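Local coordinates for protein mevalonate kinase, putative (Leishmania major, PDB 2HFS) that probably phosphorylates (R)-mevalonate with ATP to give (R)-5-phosphomevalonate, the first of three steps from mevalonate to isopentenyl diphosphate, at residues 29-35 against 222-227. Numbering follows the deposited sequence.
Sequences FVVHGAE and LYDNYT
In this GHMP kinase fold, the loop between strands 17-25 and 36-52 meets one side of helix 216-239. It docks this connection of the mixed sheet onto the later helical region, where helix 242-258 packs alongside. V30 and V31 form a short 3-10 turn. It is closed by backbone hydrogen bonds from H32 N to F29 O (2.9 Å) and from G33 N to V30 O (3.1 Å). At the G33 phi/psi of 107/4 a CB would be jammed against H32 O, which calls for glycine. A34 and E35 are extended. Residues 222-227 are regular helix. The nearest CA pairs are F29 with Y223 (6.5 Å) and A34 with T227 (6.3 Å).

Apolar packing dominates. Y223 and Y226, both chi1 t, reach from the helix to the loop. The A34 methyl lies between them, its CB 3.7 Å from Y223 CE2 and 3.5 Å from Y226 CD1. F29, chi1 m, points at the helix. Its CE2 is 4.3 Å from L222 CB. The helix 242-258 residue L255 also touches F29.

The F29 and Y226 rings are nearly parallel (6°) but slid apart, with centroids 5.1 Å apart. Y226 CB sits over the F29 face in a CH-pi contact, 4.0 Å from the ring centroid.

E35 OE1 forms a salt bridge with R234 NH1, further along helix 216-239. H32 ND1 is hydrogen-bonded to K212 NZ. Y223 OH approaches the turn, 3.1 Å from G33 C. Across the two segments, Y226 OH, whose position is less certain, donates a hydrogen bond to E35 O at 2.8 Å.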
ATOM      1  N   PHE A  29     -12.601  -9.336  -1.847  1.00 11.67           N
ATOM      2  CA  PHE A  29     -14.055  -9.121  -1.916  1.00 11.73           C
ATOM      3  C   PHE A  29     -14.424  -7.853  -2.686  1.00 13.20           C
ATOM      4  O   PHE A  29     -15.499  -7.767  -3.317  1.00 12.45           O
ATOM      5  CB  PHE A  29     -14.648  -9.100  -0.511  1.00 13.51           C
ATOM      6  CG  PHE A  29     -14.543 -10.426   0.198  1.00 11.87           C
ATOM      7  CD1 PHE A  29     -13.643 -10.607   1.241  1.00 13.76           C
ATOM      8  CD2 PHE A  29     -15.327 -11.510  -0.206  1.00  9.40           C
ATOM      9  CE1 PHE A  29     -13.535 -11.845   1.888  1.00 10.06           C
ATOM     10  CE2 PHE A  29     -15.241 -12.750   0.454  1.00 10.70           C
ATOM     11  CZ  PHE A  29     -14.329 -12.913   1.497  1.00  9.61           C
ATOM     12  N   VAL A  30     -13.516  -6.884  -2.646  1.00 12.25           N
ATOM     13  CA  VAL A  30     -13.639  -5.648  -3.411  1.00 12.88           C
ATOM     14  C   VAL A  30     -13.750  -5.887  -4.932  1.00 12.46           C
ATOM     15  O   VAL A  30     -14.454  -5.150  -5.638  1.00 13.82           O
ATOM     16  CB  VAL A  30     -12.456  -4.698  -3.085  1.00 11.46           C
ATOM     17  CG1 VAL A  30     -11.109  -5.305  -3.555  1.00 12.09           C
ATOM     18  CG2 VAL A  30     -12.678  -3.321  -3.673  1.00 14.60           C
ATOM     19  N   VAL A  31     -13.045  -6.905  -5.422  1.00 13.59           N
ATOM     20  CA  VAL A  31     -13.117  -7.333  -6.818  1.00 15.63           C
ATOM     21  C   VAL A  31     -14.567  -7.649  -7.221  1.00 15.39           C
ATOM     22  O   VAL A  31     -14.940  -7.492  -8.383  1.00 15.86           O
ATOM     23  CB  VAL A  31     -12.178  -8.539  -7.060  1.00 12.94           C
ATOM     24  CG1 VAL A  31     -12.356  -9.162  -8.451  1.00 16.41           C
ATOM     25  CG2 VAL A  31     -10.731  -8.114  -6.839  1.00 15.64           C
ATOM     26  N   HIS A  32     -15.375  -8.053  -6.237  1.00 16.13           N
ATOM     27  CA  HIS A  32     -16.748  -8.492  -6.475  1.00 15.91           C
ATOM     28  C   HIS A  32     -17.788  -7.481  -6.008  1.00 17.36           C
ATOM     29  O   HIS A  32     -18.985  -7.799  -5.902  1.00 17.36           O
ATOM     30  CB  HIS A  32     -16.952  -9.883  -5.864  1.00 16.76           C
ATOM     31  CG  HIS A  32     -16.030 -10.904  -6.446  1.00 14.90           C
ATOM     32  ND1 HIS A  32     -16.418 -11.771  -7.442  1.00 17.50           N
ATOM     33  CD2 HIS A  32     -14.712 -11.135  -6.233  1.00 13.17           C
ATOM     34  CE1 HIS A  32     -15.390 -12.529  -7.786  1.00 15.46           C
ATOM     35  NE2 HIS A  32     -14.339 -12.148  -7.085  1.00 11.37           N
ATOM     36  N   GLY A  33     -17.319  -6.266  -5.725  1.00 18.00           N
ATOM     37  CA  GLY A  33     -18.199  -5.124  -5.524  1.00 17.20           C
ATOM     38  C   GLY A  33     -18.330  -4.664  -4.094  1.00 17.96           C
ATOM     39  O   GLY A  33     -19.108  -3.760  -3.809  1.00 19.46           O
ATOM     40  N   ALA A  34     -17.570  -5.283  -3.193  1.00 17.58           N
ATOM     41  CA  ALA A  34     -17.647  -4.951  -1.770  1.00 17.30           C
ATOM     42  C   ALA A  34     -16.832  -3.697  -1.504  1.00 16.92           C
ATOM     43  O   ALA A  34     -15.930  -3.370  -2.262  1.00 18.55           O
ATOM     44  CB  ALA A  34     -17.141  -6.123  -0.926  1.00 17.26           C
ATOM     45  N   GLU A  35     -17.161  -2.979  -0.441  1.00 16.81           N
ATOM     46  CA  GLU A  35     -16.371  -1.807  -0.057  1.00 15.89           C
ATOM     47  C   GLU A  35     -15.092  -2.286   0.634  1.00 14.16           C
ATOM     48  O   GLU A  35     -15.104  -3.306   1.326  1.00 13.59           O
ATOM     49  CB  GLU A  35     -17.158  -0.902   0.888  1.00 15.37           C
ATOM     50  CG  GLU A  35     -18.537  -0.455   0.390  1.00 15.70           C
ATOM     51  CD  GLU A  35     -19.189   0.577   1.299  1.00 18.12           C
ATOM     52  OE1 GLU A  35     -18.705   0.821   2.426  1.00 23.54           O
ATOM     53  OE2 GLU A  35     -20.203   1.163   0.889  1.00 22.65           O
ATOM     54  N   LEU A 222     -20.152 -16.015   1.777  1.00 12.64           N
ATOM     55  CA  LEU A 222     -18.941 -15.361   2.314  1.00 11.36           C
ATOM     56  C   LEU A 222     -18.861 -13.873   1.968  1.00 11.39           C
ATOM     57  O   LEU A 222     -18.408 -13.051   2.775  1.00 10.20           O
ATOM     58  CB  LEU A 222     -17.688 -16.070   1.800  1.00 11.39           C
ATOM     59  CG  LEU A 222     -17.641 -17.571   2.050  1.00 11.50           C
ATOM     60  CD1 LEU A 222     -16.348 -18.183   1.484  1.00 11.85           C
ATOM     61  CD2 LEU A 222     -17.813 -17.869   3.551  1.00  8.58           C
ATOM     62  N   TYR A 223     -19.269 -13.547   0.748  1.00 12.11           N
ATOM     63  CA  TYR A 223     -19.345 -12.170   0.281  1.00 12.93           C
ATOM     64  C   TYR A 223     -20.304 -11.326   1.131  1.00 13.70           C
ATOM     65  O   TYR A 223     -19.989 -10.190   1.494  1.00 13.87           O
ATOM     66  CB  TYR A 223     -19.798 -12.145  -1.182  1.00 14.43           C
ATOM     67  CG  TYR A 223     -19.955 -10.745  -1.713  1.00 14.56           C
ATOM     68  CD1 TYR A 223     -21.174 -10.077  -1.625  1.00 14.20           C
ATOM     69  CD2 TYR A 223     -18.872 -10.072  -2.275  1.00 12.93           C
ATOM     70  CE1 TYR A 223     -21.314  -8.771  -2.100  1.00 17.91           C
ATOM     71  CE2 TYR A 223     -19.004  -8.775  -2.759  1.00 17.41           C
ATOM     72  CZ  TYR A 223     -20.223  -8.132  -2.667  1.00 12.80           C
ATOM     73  OH  TYR A 223     -20.341  -6.849  -3.145  1.00 16.55           O
ATOM     74  N   ASP A 224     -21.484 -11.856   1.444  1.00 12.06           N
ATOM     75  CA  ASP A 224     -22.431 -11.048   2.218  1.00 13.21           C
ATOM     76  C   ASP A 224     -21.932 -10.933   3.645  1.00 12.81           C
ATOM     77  O   ASP A 224     -22.045  -9.878   4.266  1.00 13.10           O
ATOM     78  CB  ASP A 224     -23.833 -11.639   2.209  1.00 13.94           C
ATOM     79  CG  ASP A 224     -24.494 -11.571   0.849  1.00 15.27           C
ATOM     80  OD1 ASP A 224     -24.164 -10.671   0.041  1.00 15.02           O
ATOM     81  OD2 ASP A 224     -25.368 -12.397   0.521  1.00 15.54           O
ATOM     82  N   ASN A 225     -21.366 -12.030   4.139  1.00 13.25           N
ATOM     83  CA  ASN A 225     -20.700 -12.062   5.433  1.00 13.89           C
ATOM     84  C   ASN A 225     -19.679 -10.940   5.496  1.00 13.93           C
ATOM     85  O   ASN A 225     -19.563 -10.261   6.517  1.00 12.93           O
ATOM     86  CB  ASN A 225     -20.025 -13.428   5.662  1.00 14.16           C
ATOM     87  CG  ASN A 225     -21.039 -14.541   6.002  1.00 14.74           C
ATOM     88  OD1 ASN A 225     -22.238 -14.283   6.158  1.00 19.67           O
ATOM     89  ND2 ASN A 225     -20.555 -15.777   6.117  1.00 19.62           N
ATOM     90  N   TYR A 226     -18.961 -10.741   4.392  1.00 12.25           N
ATOM     91  CA  TYR A 226     -18.020  -9.619   4.303  1.00 13.72           C
ATOM     92  C   TYR A 226     -18.661  -8.233   4.403  1.00 12.98           C
ATOM     93  O   TYR A 226     -18.186  -7.372   5.161  1.00 13.81           O
ATOM     94  CB  TYR A 226     -17.082  -9.690   3.086  1.00 13.10           C
ATOM     95  CG  TYR A 226     -16.219  -8.453   3.095  1.00 12.74           C
ATOM     96  CD1 TYR A 226     -16.491  -7.375   2.229  1.00 11.89           C
ATOM     97  CD2 TYR A 226     -15.210  -8.295   4.066  1.00 15.31           C
ATOM     98  CE1 TYR A 226     -15.733  -6.198   2.281  1.00  8.38           C
ATOM     99  CE2 TYR A 226     -14.453  -7.117   4.135  1.00 10.20           C
ATOM    100  CZ  TYR A 226     -14.724  -6.074   3.248  1.00 10.33           C
ATOM    101  OH  TYR A 226     -13.977  -4.925   3.331  1.00  9.85           O
ATOM    102  N   THR A 227     -19.720  -8.007   3.630  1.00 13.93           N
ATOM    103  CA  THR A 227     -20.389  -6.703   3.588  1.00 13.34           C
ATOM    104  C   THR A 227     -20.876  -6.266   4.972  1.00 15.24           C
ATOM    105  O   THR A 227     -20.784  -5.094   5.307  1.00 15.89           O
ATOM    106  CB  THR A 227     -21.532  -6.660   2.548  1.00 15.06           C
ATOM    107  OG1 THR A 227     -22.504  -7.676   2.846  1.00 17.39           O
ATOM    108  CG2 THR A 227     -21.004  -7.003   1.158  1.00 10.56           C
TER